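Dihydrofolate reductase (Moritella profunda, PDB 2ZZA) catalyses the NADPH-dependent reduction of 7,8-dihydrofolate to tetrahydrofolate, a step in folate metabolism that probably supplies glycine, purine and DNA precursor synthesis. Local coordinates at residues W23-E28 against D147-N152; A7-N12 against T125-Y130; I61-Q66 against T75-L80. All coordinates share one frame; numbering follows the deposited sequence.

Contact 1: W23-E28 against D147-N152. With FOL (folic acid), chain D.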
loop_
_atom_site.group_PDB
_atom_site.type_symbol
_atom_site.label_atom_id
_atom_site.label_comp_id
_atom_site.label_asym_id
_atom_site.label_seq_id
_atom_site.Cartn_x
_atom_site.Cartn_y
_atom_site.Cartn_z
ATOM N N TRP A 23 2.058 -2.298 14.269
ATOM C CA TRP A 23 3.418 -1.944 14.665
ATOM C C TRP A 23 3.664 -0.468 14.400
ATOM O O TRP A 23 2.813 0.216 13.835
ATOM C CB TRP A 23 4.430 -2.776 13.864
ATOM C CG TRP A 23 4.289 -2.580 12.381
ATOM C CD1 TRP A 23 4.700 -1.498 11.652
ATOM C CD2 TRP A 23 3.628 -3.456 11.458
ATOM N NE1 TRP A 23 4.332 -1.644 10.333
ATOM C CE2 TRP A 23 3.672 -2.835 10.187
ATOM C CE3 TRP A 23 3.002 -4.702 11.583
ATOM C CZ2 TRP A 23 3.111 -3.420 9.048
ATOM C CZ3 TRP A 23 2.443 -5.284 10.448
ATOM C CH2 TRP A 23 2.503 -4.638 9.197
ATOM N N HIS A 24 4.834 0.013 14.803
ATOM C CA HIS A 24 5.198 1.408 14.583
ATOM C C HIS A 24 6.674 1.551 14.221
ATOM O O HIS A 24 7.557 1.452 15.075
ATOM C CB HIS A 24 4.894 2.254 15.816
ATOM C CG HIS A 24 5.195 3.708 15.624
ATOM N ND1 HIS A 24 4.612 4.462 14.627
ATOM C CD2 HIS A 24 6.043 4.539 16.278
ATOM C CE1 HIS A 24 5.088 5.693 14.674
ATOM N NE2 HIS A 24 5.959 5.766 15.666
ATOM N N LEU A 25 6.931 1.783 12.939
ATOM C CA LEU A 25 8.286 1.945 12.439
ATOM C C LEU A 25 8.320 3.253 11.656
ATOM O O LEU A 25 8.121 3.269 10.441
ATOM C CB LEU A 25 8.654 0.766 11.533
ATOM C CG LEU A 25 8.660 -0.626 12.180
ATOM C CD1 LEU A 25 8.860 -1.689 11.107
ATOM C CD2 LEU A 25 9.770 -0.709 13.223
ATOM N N PRO A 26 8.572 4.374 12.347
ATOM C CA PRO A 26 8.614 5.670 11.659
ATOM C C PRO A 26 9.499 5.699 10.416
ATOM O O PRO A 26 9.120 6.269 9.395
ATOM C CB PRO A 26 9.084 6.634 12.750
ATOM C CG PRO A 26 9.840 5.753 13.699
ATOM C CD PRO A 26 8.992 4.510 13.751
ATOM N N ALA A 27 10.670 5.079 10.497
ATOM C CA ALA A 27 11.577 5.051 9.362
ATOM C C ALA A 27 10.970 4.291 8.185
ATOM O O ALA A 27 11.285 4.577 7.030
ATOM C CB ALA A 27 12.893 4.415 9.765
ATOM N N GLU A 28 10.112 3.317 8.472
ATOM C CA GLU A 28 9.483 2.538 7.409
ATOM C C GLU A 28 8.373 3.370 6.757
ATOM O O GLU A 28 8.140 3.269 5.554
ATOM C CB GLU A 28 8.918 1.222 7.964
ATOM C CG GLU A 28 8.772 0.129 6.914
ATOM C CD GLU A 28 7.600 0.356 5.972
ATOM O OE1 GLU A 28 7.716 0.004 4.772
ATOM O OE2 GLU A 28 6.560 0.875 6.433
ATOM N N ASP A 147 17.291 2.474 17.182
ATOM C CA ASP A 147 16.826 3.414 18.179
ATOM C C ASP A 147 15.323 3.695 18.141
ATOM O O ASP A 147 14.615 3.508 19.133
ATOM C CB ASP A 147 17.583 4.725 17.978
ATOM C CG ASP A 147 17.502 5.620 19.170
ATOM O OD1 ASP A 147 17.811 6.825 19.036
ATOM O OD2 ASP A 147 17.138 5.104 20.244
ATOM N N LYS A 148 14.849 4.138 16.981
ATOM C CA LYS A 148 13.451 4.509 16.803
ATOM C C LYS A 148 12.596 3.523 16.012
ATOM O O LYS A 148 11.405 3.755 15.811
ATOM C CB LYS A 148 13.403 5.891 16.153
ATOM C CG LYS A 148 14.407 6.849 16.780
ATOM C CD LYS A 148 14.275 8.269 16.268
ATOM C CE LYS A 148 15.342 9.151 16.904
ATOM N NZ LYS A 148 15.212 10.569 16.497
ATOM N N ASN A 149 13.207 2.429 15.571
ATOM C CA ASN A 149 12.512 1.394 14.809
ATOM C C ASN A 149 12.945 0.056 15.401
ATOM O O ASN A 149 13.954 -0.523 14.999
ATOM C CB ASN A 149 12.897 1.512 13.343
ATOM C CG ASN A 149 12.441 2.824 12.739
ATOM O OD1 ASN A 149 11.312 2.945 12.269
ATOM N ND2 ASN A 149 13.312 3.827 12.774
ATOM N N PRO A 150 12.171 -0.458 16.365
ATOM C CA PRO A 150 12.428 -1.713 17.071
ATOM C C PRO A 150 12.306 -3.051 16.337
ATOM O O PRO A 150 12.447 -4.097 16.961
ATOM C CB PRO A 150 11.483 -1.624 18.259
ATOM C CG PRO A 150 10.281 -0.982 17.644
ATOM C CD PRO A 150 10.883 0.128 16.801
ATOM N N HIS A 151 12.050 -3.035 15.036
ATOM C CA HIS A 151 11.937 -4.293 14.302
ATOM C C HIS A 151 12.792 -4.281 13.047
ATOM O O HIS A 151 12.899 -3.255 12.370
ATOM C CB HIS A 151 10.488 -4.557 13.885
ATOM C CG HIS A 151 9.525 -4.652 15.026
ATOM N ND1 HIS A 151 8.517 -3.734 15.227
ATOM C CD2 HIS A 151 9.396 -5.574 16.010
ATOM C CE1 HIS A 151 7.808 -4.085 16.285
ATOM N NE2 HIS A 151 8.321 -5.198 16.778
ATOM N N ASN A 152 13.407 -5.416 12.736
ATOM C CA ASN A 152 14.204 -5.507 11.522
ATOM C C ASN A 152 13.201 -5.623 10.380
ATOM O O ASN A 152 12.124 -6.195 10.554
ATOM C CB ASN A 152 15.077 -6.764 11.512
ATOM C CG ASN A 152 16.004 -6.848 12.708
ATOM O OD1 ASN A 152 16.690 -5.886 13.051
ATOM N ND2 ASN A 152 16.036 -8.014 13.343
HETATM N N1 FOL D . 3.218 0.527 2.940
HETATM C C2 FOL D . 4.355 0.476 3.649
HETATM N NA2 FOL D . 5.490 0.125 3.051
HETATM N N3 FOL D . 4.355 0.827 5.004
HETATM C C4 FOL D . 3.159 1.239 5.603
HETATM O O4 FOL D . 3.132 1.574 6.786
HETATM C C4A FOL D . 2.004 1.288 4.832
HETATM N N5 FOL D . 0.861 1.754 5.353
HETATM C C6 FOL D . -0.221 1.879 4.574
HETATM C C7 FOL D . -0.152 1.511 3.234
HETATM N N8 FOL D . 0.972 1.042 2.725
HETATM C C8A FOL D . 2.064 0.923 3.492
HETATM C C9 FOL D . -1.529 2.450 5.127
HETATM N N10 FOL D . -1.343 3.147 6.410
HETATM C C11 FOL D . 0.630 6.749 6.786
HETATM C C12 FOL D . 0.062 6.135 7.897
HETATM C C13 FOL D . -0.600 4.920 7.759
HETATM C C14 FOL D . -0.705 4.311 6.513
HETATM C C15 FOL D . -0.133 4.925 5.403
HETATM C C16 FOL D . 0.535 6.137 5.540
HETATM C C FOL D . 1.347 8.094 6.938
HETATM O O FOL D . 1.081 8.853 7.869
HETATM N N FOL D . 2.245 8.368 5.995
HETATM C CA FOL D . 3.015 9.621 5.969
HETATM C CB FOL D . 4.390 9.429 6.613
HETATM C CG FOL D . 4.302 9.237 8.128
HETATM C CD FOL D . 3.839 10.515 8.832
HETATM O OE1 FOL D . 3.783 11.557 8.144
HETATM O OE2 FOL D . 3.565 10.426 10.049
HETATM C CT FOL D . 3.205 10.038 4.509
HETATM O O1 FOL D . 3.161 9.124 3.656
HETATM O O2 FOL D . 3.392 11.253 4.282
#
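The side-chain amide of N149 reaches across to the first turn of helix 26-36 and takes the backbone N-H of A27. The distance from A27 N to N149 OD1 is 2.8 Å with an N-H...O angle of 147°, and the donor lies slightly out of the carbonyl plane. N149 CG stands beside the backbone N and anti to the carbonyl carbon (chi1 -64°), which places the amide against the first turn of the helix. This is the tightly packed part. L25, at the N-cap position, puts its carbonyl carbon 3.1 Å from N149 OD1, and P26, which has no N-H to offer, lays its ring CD 3.3 Å from K148 O. A27, with only a methyl, lets the amide come close, CB lying 3.1 Å from N149 ND2. L25 adds the apolar side: its CD2 methyl rests 3.8 Å from P150 CD and meets the H151 ring at its edge, near the ring plane. W23 CB approaches the same ring obliquely, 4.4 Å from H151 CE1. The outer side is looser. K148 stretches its aliphatic chain away from the helix, as suits a lysine on an exposed loop. P150 and H24 also lie at the surface; P150 still offers CD to L25 CD2, while H24, a polar ring, suits the solvent side. Within its own loop, N149 N is bonded to the D146 carboxylate. On the inward side E28 turns away to the pterin: its OE1 accepts from folate NA2 at 2.8 Å and also pairs with T115, while OE2 approaches N3. Two bonds thus meet at one helix start: N149 OD1 satisfies the first-turn N-H of A27, and E28, the next residue, binds the pterin.

Contact 2: A7-N12 against T125-Y130. With NAP (NADP nicotinamide-adenine-dinucleotide phosphate), chain C.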
loop_
_atom_site.group_PDB
_atom_site.type_symbol
_atom_site.label_atom_id
_atom_site.label_comp_id
_atom_site.label_asym_id
_atom_site.label_seq_id
_atom_site.Cartn_x
_atom_site.Cartn_y
_atom_site.Cartn_z
ATOM N N ALA A 7 3.085 -2.168 0.216
ATOM C CA ALA A 7 2.609 -2.611 1.518
ATOM C C ALA A 7 3.753 -3.064 2.410
ATOM O O ALA A 7 4.837 -3.367 1.926
ATOM C CB ALA A 7 1.624 -3.757 1.345
ATOM N N ALA A 8 3.489 -3.110 3.715
ATOM C CA ALA A 8 4.460 -3.570 4.704
ATOM C C ALA A 8 3.796 -4.746 5.418
ATOM O O ALA A 8 2.774 -4.579 6.093
ATOM C CB ALA A 8 4.788 -2.457 5.695
ATOM N N LEU A 9 4.365 -5.939 5.249
ATOM C CA LEU A 9 3.813 -7.133 5.863
ATOM C C LEU A 9 4.670 -7.763 6.944
ATOM O O LEU A 9 5.886 -7.879 6.813
ATOM C CB LEU A 9 3.523 -8.216 4.815
ATOM C CG LEU A 9 3.850 -8.038 3.337
ATOM C CD1 LEU A 9 3.488 -9.322 2.607
ATOM C CD2 LEU A 9 3.073 -6.862 2.757
ATOM N N ALA A 10 4.008 -8.170 8.017
ATOM C CA ALA A 10 4.671 -8.850 9.112
ATOM C C ALA A 10 4.614 -10.307 8.652
ATOM O O ALA A 10 4.173 -10.584 7.534
ATOM C CB ALA A 10 3.884 -8.661 10.404
ATOM N N ASN A 11 5.055 -11.241 9.484
ATOM C CA ASN A 11 5.006 -12.633 9.074
ATOM C C ASN A 11 3.561 -13.041 8.803
ATOM O O ASN A 11 2.631 -12.425 9.315
ATOM C CB ASN A 11 5.621 -13.528 10.148
ATOM C CG ASN A 11 7.102 -13.263 10.342
ATOM O OD1 ASN A 11 7.857 -13.142 9.369
ATOM N ND2 ASN A 11 7.532 -13.180 11.599
ATOM N N ASN A 12 3.380 -14.073 7.989
ATOM C CA ASN A 12 2.048 -14.561 7.648
ATOM C C ASN A 12 1.265 -13.519 6.850
ATOM O O ASN A 12 0.042 -13.575 6.773
ATOM C CB ASN A 12 1.272 -14.933 8.916
ATOM C CG ASN A 12 1.998 -15.964 9.763
ATOM O OD1 ASN A 12 2.328 -17.055 9.289
ATOM N ND2 ASN A 12 2.250 -15.624 11.025
ATOM N N THR A 125 -6.407 -8.516 8.818
ATOM C CA THR A 125 -6.302 -8.168 7.402
ATOM C C THR A 125 -4.935 -8.664 6.933
ATOM O O THR A 125 -3.925 -8.457 7.609
ATOM C CB THR A 125 -6.431 -6.638 7.168
ATOM O OG1 THR A 125 -5.549 -5.940 8.050
ATOM C CG2 THR A 125 -7.850 -6.172 7.429
ATOM N N TRP A 126 -4.910 -9.325 5.779
ATOM C CA TRP A 126 -3.680 -9.894 5.235
ATOM C C TRP A 126 -3.423 -9.491 3.790
ATOM O O TRP A 126 -4.358 -9.249 3.026
ATOM C CB TRP A 126 -3.748 -11.426 5.297
ATOM C CG TRP A 126 -3.772 -11.999 6.677
ATOM C CD1 TRP A 126 -2.719 -12.537 7.358
ATOM C CD2 TRP A 126 -4.899 -12.074 7.556
ATOM N NE1 TRP A 126 -3.120 -12.942 8.610
ATOM C CE2 TRP A 126 -4.455 -12.669 8.757
ATOM C CE3 TRP A 126 -6.247 -11.697 7.446
ATOM C CZ2 TRP A 126 -5.307 -12.896 9.840
ATOM C CZ3 TRP A 126 -7.091 -11.923 8.522
ATOM C CH2 TRP A 126 -6.619 -12.517 9.703
ATOM N N PHE A 127 -2.149 -9.426 3.418
ATOM C CA PHE A 127 -1.787 -9.094 2.051
ATOM C C PHE A 127 -2.079 -10.358 1.235
ATOM O O PHE A 127 -1.966 -11.473 1.750
ATOM C CB PHE A 127 -0.297 -8.748 1.961
ATOM C CG PHE A 127 0.105 -8.137 0.650
ATOM C CD1 PHE A 127 -0.169 -6.804 0.379
ATOM C CD2 PHE A 127 0.739 -8.903 -0.328
ATOM C CE1 PHE A 127 0.179 -6.235 -0.848
ATOM C CE2 PHE A 127 1.092 -8.346 -1.562
ATOM C CZ PHE A 127 0.810 -7.007 -1.822
ATOM N N PRO A 128 -2.479 -10.211 -0.042
ATOM C CA PRO A 128 -2.755 -11.419 -0.828
ATOM C C PRO A 128 -1.536 -12.330 -1.017
ATOM O O PRO A 128 -0.393 -11.915 -0.802
ATOM C CB PRO A 128 -3.293 -10.862 -2.151
ATOM C CG PRO A 128 -2.686 -9.488 -2.230
ATOM C CD PRO A 128 -2.806 -8.998 -0.809
ATOM N N ASP A 129 -1.798 -13.572 -1.416
ATOM C CA ASP A 129 -0.749 -14.569 -1.636
ATOM C C ASP A 129 -0.078 -14.300 -2.984
ATOM O O ASP A 129 -0.288 -15.028 -3.959
ATOM C CB ASP A 129 -1.364 -15.976 -1.622
ATOM C CG ASP A 129 -0.315 -17.077 -1.593
ATOM O OD1 ASP A 129 -0.684 -18.262 -1.751
ATOM O OD2 ASP A 129 0.877 -16.761 -1.409
ATOM N N TYR A 130 0.730 -13.246 -3.028
ATOM C CA TYR A 130 1.425 -12.846 -4.249
ATOM C C TYR A 130 2.376 -13.901 -4.796
ATOM O O TYR A 130 2.690 -13.893 -5.982
ATOM C CB TYR A 130 2.210 -11.554 -4.012
ATOM C CG TYR A 130 3.335 -11.692 -3.000
ATOM C CD1 TYR A 130 3.077 -11.684 -1.627
ATOM C CD2 TYR A 130 4.659 -11.838 -3.419
ATOM C CE1 TYR A 130 4.116 -11.815 -0.698
ATOM C CE2 TYR A 130 5.701 -11.974 -2.502
ATOM C CZ TYR A 130 5.423 -11.959 -1.146
ATOM O OH TYR A 130 6.458 -12.077 -0.242
HETATM P PA NAP C . -9.828 -1.436 2.545
HETATM O O1A NAP C . -9.390 -2.374 1.488
HETATM O O2A NAP C . -8.775 -0.243 2.792
HETATM O O5B NAP C . -11.212 -0.709 2.171
HETATM C C5B NAP C . -12.372 -1.498 1.899
HETATM C C4B NAP C . -13.501 -0.619 1.360
HETATM O O4B NAP C . -13.123 0.039 0.140
HETATM C C3B NAP C . -14.728 -1.449 0.986
HETATM O O3B NAP C . -15.471 -1.738 2.173
HETATM C C2B NAP C . -15.453 -0.382 0.170
HETATM O O2B NAP C . -15.903 0.664 1.034
HETATM C C1B NAP C . -14.300 0.153 -0.682
HETATM N N9A NAP C . -14.104 -0.688 -1.884
HETATM C C8A NAP C . -13.428 -1.834 -1.952
HETATM N N7A NAP C . -13.430 -2.276 -3.207
HETATM C C5A NAP C . -14.112 -1.408 -3.947
HETATM C C6A NAP C . -14.433 -1.321 -5.295
HETATM N N6A NAP C . -14.025 -2.256 -6.149
HETATM N N1A NAP C . -15.148 -0.272 -5.726
HETATM C C2A NAP C . -15.546 0.671 -4.892
HETATM N N3A NAP C . -15.259 0.621 -3.603
HETATM C C4A NAP C . -14.547 -0.397 -3.102
HETATM O O3 NAP C . -10.089 -2.113 3.986
HETATM P PN NAP C . -9.290 -3.392 4.557
HETATM O O1N NAP C . -10.105 -3.557 5.780
HETATM O O2N NAP C . -9.370 -4.265 3.364
HETATM O O5D NAP C . -7.919 -2.557 4.681
HETATM C C5D NAP C . -7.656 -1.757 5.839
HETATM C C4D NAP C . -6.800 -2.510 6.859
HETATM O O4D NAP C . -5.542 -2.782 6.212
HETATM C C3D NAP C . -6.473 -1.602 8.047
HETATM O O3D NAP C . -6.081 -2.361 9.193
HETATM C C2D NAP C . -5.272 -0.832 7.505
HETATM O O2D NAP C . -4.478 -0.318 8.578
HETATM C C1D NAP C . -4.523 -1.993 6.850
HETATM N N1N NAP C . -3.490 -1.550 5.887
HETATM C C2N NAP C . -2.158 -1.952 6.052
HETATM C C3N NAP C . -1.212 -1.613 5.094
HETATM C C7N NAP C . 0.241 -2.073 5.250
HETATM O O7N NAP C . 1.029 -1.999 4.310
HETATM N N7N NAP C . 0.556 -2.566 6.445
HETATM C C4N NAP C . -1.587 -0.873 3.979
HETATM C C5N NAP C . -2.905 -0.460 3.813
HETATM C C6N NAP C . -3.859 -0.795 4.766
HETATM P P2B NAP C . -17.398 1.232 0.880
HETATM O O1X NAP C . -17.496 2.658 1.268
HETATM O O2X NAP C . -17.836 0.975 -0.647
HETATM O O3X NAP C . -18.307 0.271 1.798
#
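F127 packs its ring against L9 and A7, and can be followed outward from the backbone. Its CB sits 3.9 Å from L9 CD1, and its CG lies 3.9 Å from L9 CD2, so the forked leucine end straddles the root of the ring. CG stands anti to the backbone N (chi1 -169°), which sets the ring against strand 2-9. Farther out CD2 stays near L9 CD1, whereas CD1 and then CE1 pass to A7, CE1 coming 3.6 Å from A7 CB; a small methyl suits a place between the F127 ring and the cofactor's O7N. An alanine in place of F127 is likely to open a gap beside the L9 methyls and take one packing partner from A7 CB, leaving Y102 beside it. At the other end, N12 O meets the W126 ring in plane at its edge, 3.0 Å from CD1. A8 N donates to O7N of the NADP carboxamide at 2.8 Å, and A8 O accepts from N7N at 3.0 Å, a two-point backbone grip. Around this core, I15 of strand 14-16 touches L9 and F127, L114 of strand 111-117 reaches F127, and the Y102 ring of helix 99-105 meets it with planes about 55° apart.

Contact 3: I61-Q66 against T75-L80; sequences IVLSRQ and TVVATL. With NAP (NADP nicotinamide-adenine-dinucleotide phosphate), chain C.
Strands 59-63 and 75-77 form the parallel edge pair of the central sheet in the dihydrofolate reductase fold, and the turn beyond L63 contributes to the adenosine-phosphate site of NADP. Three backbone bonds zip them together: V62 N to T75 O at 2.8 Å, V77 N to V62 O at 3.0 Å and S64 N to V77 O at 3.1 Å. The strand segments run 33° apart. On the face bearing I61, L63 and V77, branched apolar residues interlock: L63 CD2 lies 3.6 Å from V77 CG2, while L63 CD1 meets L80 CD2 crosswise at 3.3 Å, tighter than usual contact. A83 and A86 of helix 80-87 pack on V77. Past the strand, S64 OG donates to O1X of the 2'-phosphate at 2.6 Å and accepts the N-H of Q66, an ST turn that fixes the hydroxyl's rotation. A serine is small enough to sit there and still serve both. R65 N donates almost straight to O2X, 2.7 Å away with an angle of 178°. The arginine chain bends at chi3 and brings its guanidinium face over the adenine, NH2 being 4.1 Å from C6A, while L63 CB backs the adenine's other face. R45 adds another bond to the cofactor. Such a grip on phosphate and base at the C-terminal end of a parallel strand is typical of the NADP site in dihydrofolate reductases.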
loop_
_atom_site.group_PDB
_atom_site.type_symbol
_atom_site.label_atom_id
_atom_site.label_comp_id
_atom_site.label_asym_id
_atom_site.label_seq_id
_atom_site.Cartn_x
_atom_site.Cartn_y
_atom_site.Cartn_z
ATOM N N ILE A 61 -6.672 9.170 -3.993
ATOM C CA ILE A 61 -7.856 8.591 -4.620
ATOM C C ILE A 61 -8.393 7.493 -3.709
ATOM O O ILE A 61 -7.692 6.529 -3.424
ATOM C CB ILE A 61 -7.506 7.992 -6.001
ATOM C CG1 ILE A 61 -7.037 9.107 -6.935
ATOM C CG2 ILE A 61 -8.720 7.269 -6.584
ATOM C CD1 ILE A 61 -6.407 8.611 -8.224
ATOM N N VAL A 62 -9.635 7.654 -3.261
ATOM C CA VAL A 62 -10.275 6.709 -2.356
ATOM C C VAL A 62 -11.447 5.977 -3.004
ATOM O O VAL A 62 -12.307 6.589 -3.641
ATOM C CB VAL A 62 -10.780 7.437 -1.087
ATOM C CG1 VAL A 62 -11.428 6.450 -0.130
ATOM C CG2 VAL A 62 -9.617 8.168 -0.422
ATOM N N LEU A 63 -11.480 4.661 -2.820
ATOM C CA LEU A 63 -12.529 3.831 -3.389
ATOM C C LEU A 63 -13.666 3.580 -2.419
ATOM O O LEU A 63 -13.461 3.106 -1.304
ATOM C CB LEU A 63 -11.949 2.491 -3.842
ATOM C CG LEU A 63 -11.169 2.479 -5.155
ATOM C CD1 LEU A 63 -10.138 1.375 -5.099
ATOM C CD2 LEU A 63 -12.119 2.279 -6.324
ATOM N N SER A 64 -14.873 3.910 -2.857
ATOM C CA SER A 64 -16.059 3.700 -2.047
ATOM C C SER A 64 -17.285 3.699 -2.934
ATOM O O SER A 64 -17.395 4.514 -3.845
ATOM C CB SER A 64 -16.197 4.797 -0.998
ATOM O OG SER A 64 -17.421 4.663 -0.309
ATOM N N ARG A 65 -18.199 2.771 -2.675
ATOM C CA ARG A 65 -19.426 2.701 -3.447
ATOM C C ARG A 65 -20.531 3.517 -2.790
ATOM O O ARG A 65 -21.662 3.548 -3.275
ATOM C CB ARG A 65 -19.859 1.250 -3.634
ATOM C CG ARG A 65 -19.064 0.565 -4.722
ATOM C CD ARG A 65 -19.511 -0.856 -4.946
ATOM N NE ARG A 65 -19.137 -1.722 -3.837
ATOM C CZ ARG A 65 -18.456 -2.855 -3.980
ATOM N NH1 ARG A 65 -18.154 -3.586 -2.917
ATOM N NH2 ARG A 65 -18.077 -3.256 -5.188
ATOM N N GLN A 66 -20.209 4.173 -1.680
ATOM C CA GLN A 66 -21.194 5.008 -1.009
ATOM C C GLN A 66 -21.168 6.323 -1.777
ATOM O O GLN A 66 -20.287 7.158 -1.575
ATOM C CB GLN A 66 -20.813 5.241 0.449
ATOM C CG GLN A 66 -21.936 5.861 1.270
ATOM C CD GLN A 66 -21.527 6.122 2.702
ATOM O OE1 GLN A 66 -20.734 5.378 3.277
ATOM N NE2 GLN A 66 -22.077 7.176 3.293
ATOM N N THR A 75 -10.140 12.517 -3.754
ATOM C CA THR A 75 -11.006 12.216 -4.887
ATOM C C THR A 75 -11.637 10.847 -4.639
ATOM O O THR A 75 -10.929 9.866 -4.430
ATOM C CB THR A 75 -10.208 12.158 -6.208
ATOM O OG1 THR A 75 -9.783 13.478 -6.570
ATOM C CG2 THR A 75 -11.065 11.583 -7.332
ATOM N N VAL A 76 -12.964 10.775 -4.659
ATOM C CA VAL A 76 -13.647 9.501 -4.428
ATOM C C VAL A 76 -14.152 8.915 -5.742
ATOM O O VAL A 76 -14.735 9.617 -6.563
ATOM C CB VAL A 76 -14.835 9.671 -3.446
ATOM C CG1 VAL A 76 -15.530 8.334 -3.218
ATOM C CG2 VAL A 76 -14.334 10.231 -2.125
ATOM N N VAL A 77 -13.907 7.627 -5.940
ATOM C CA VAL A 77 -14.328 6.938 -7.152
ATOM C C VAL A 77 -15.086 5.679 -6.749
ATOM O O VAL A 77 -14.784 5.074 -5.719
ATOM C CB VAL A 77 -13.112 6.572 -8.035
ATOM C CG1 VAL A 77 -12.449 7.850 -8.558
ATOM C CG2 VAL A 77 -12.104 5.747 -7.232
ATOM N N ALA A 78 -16.066 5.292 -7.560
ATOM C CA ALA A 78 -16.898 4.125 -7.268
ATOM C C ALA A 78 -16.421 2.794 -7.848
ATOM O O ALA A 78 -17.005 1.752 -7.551
ATOM C CB ALA A 78 -18.339 4.398 -7.717
ATOM N N THR A 79 -15.382 2.821 -8.679
ATOM C CA THR A 79 -14.845 1.588 -9.262
ATOM C C THR A 79 -13.342 1.717 -9.516
ATOM O O THR A 79 -12.805 2.826 -9.550
ATOM C CB THR A 79 -15.516 1.233 -10.614
ATOM O OG1 THR A 79 -14.985 2.070 -11.647
ATOM C CG2 THR A 79 -17.021 1.411 -10.534
ATOM N N LEU A 80 -12.672 0.582 -9.697
ATOM C CA LEU A 80 -11.235 0.571 -9.955
ATOM C C LEU A 80 -10.935 1.210 -11.306
ATOM O O LEU A 80 -9.905 1.857 -11.483
ATOM C CB LEU A 80 -10.699 -0.866 -9.918
ATOM C CG LEU A 80 -10.793 -1.528 -8.537
ATOM C CD1 LEU A 80 -10.352 -2.987 -8.595
ATOM C CD2 LEU A 80 -9.932 -0.746 -7.564
HETATM P PA NAP C . -9.828 -1.436 2.545
HETATM O O1A NAP C . -9.390 -2.374 1.488
HETATM O O2A NAP C . -8.775 -0.243 2.792
HETATM O O5B NAP C . -11.212 -0.709 2.171
HETATM C C5B NAP C . -12.372 -1.498 1.899
HETATM C C4B NAP C . -13.501 -0.619 1.360
HETATM O O4B NAP C . -13.123 0.039 0.140
HETATM C C3B NAP C . -14.728 -1.449 0.986
HETATM O O3B NAP C . -15.471 -1.738 2.173
HETATM C C2B NAP C . -15.453 -0.382 0.170
HETATM O O2B NAP C . -15.903 0.664 1.034
HETATM C C1B NAP C . -14.300 0.153 -0.682
HETATM N N9A NAP C . -14.104 -0.688 -1.884
HETATM C C8A NAP C . -13.428 -1.834 -1.952
HETATM N N7A NAP C . -13.430 -2.276 -3.207
HETATM C C5A NAP C . -14.112 -1.408 -3.947
HETATM C C6A NAP C . -14.433 -1.321 -5.295
HETATM N N6A NAP C . -14.025 -2.256 -6.149
HETATM N N1A NAP C . -15.148 -0.272 -5.726
HETATM C C2A NAP C . -15.546 0.671 -4.892
HETATM N N3A NAP C . -15.259 0.621 -3.603
HETATM C C4A NAP C . -14.547 -0.397 -3.102
HETATM O O3 NAP C . -10.089 -2.113 3.986
HETATM P PN NAP C . -9.290 -3.392 4.557
HETATM O O1N NAP C . -10.105 -3.557 5.780
HETATM O O2N NAP C . -9.370 -4.265 3.364
HETATM O O5D NAP C . -7.919 -2.557 4.681
HETATM C C5D NAP C . -7.656 -1.757 5.839
HETATM C C4D NAP C . -6.800 -2.510 6.859
HETATM O O4D NAP C . -5.542 -2.782 6.212
HETATM C C3D NAP C . -6.473 -1.602 8.047
HETATM O O3D NAP C . -6.081 -2.361 9.193
HETATM C C2D NAP C . -5.272 -0.832 7.505
HETATM O O2D NAP C . -4.478 -0.318 8.578
HETATM C C1D NAP C . -4.523 -1.993 6.850
HETATM N N1N NAP C . -3.490 -1.550 5.887
HETATM C C2N NAP C . -2.158 -1.952 6.052
HETATM C C3N NAP C . -1.212 -1.613 5.094
HETATM C C7N NAP C . 0.241 -2.073 5.250
HETATM O O7N NAP C . 1.029 -1.999 4.310
HETATM N N7N NAP C . 0.556 -2.566 6.445
HETATM C C4N NAP C . -1.587 -0.873 3.979
HETATM C C5N NAP C . -2.905 -0.460 3.813
HETATM C C6N NAP C . -3.859 -0.795 4.766
HETATM P P2B NAP C . -17.398 1.232 0.880
HETATM O O1X NAP C . -17.496 2.658 1.268
HETATM O O2X NAP C . -17.836 0.975 -0.647
HETATM O O3X NAP C . -18.307 0.271 1.798
#

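All three contacts have residues at the ligands, contact 1 through E28 and W23. Contacts 1 and 2, with centres about 18 Å apart, touch directly: W23 CH2 lies 3.1 Å from A8 O, and E28 OE2 is 3.8 Å from A8 CB, so the carboxylate that holds the pterin and the strand that holds the nicotinamide are neighbours. Contact 3 stands apart, its centre about 23 Å from that of contact 2 and about 31 Å from that of contact 1, on the opposite side of the chain's centre from the latter. NADP bridges the gap, held at its carboxamide by contact 2 and at its 2'-phosphate by contact 3, both of which reach the same central sheet. Contact 3 is nested within the loops closed by the other two.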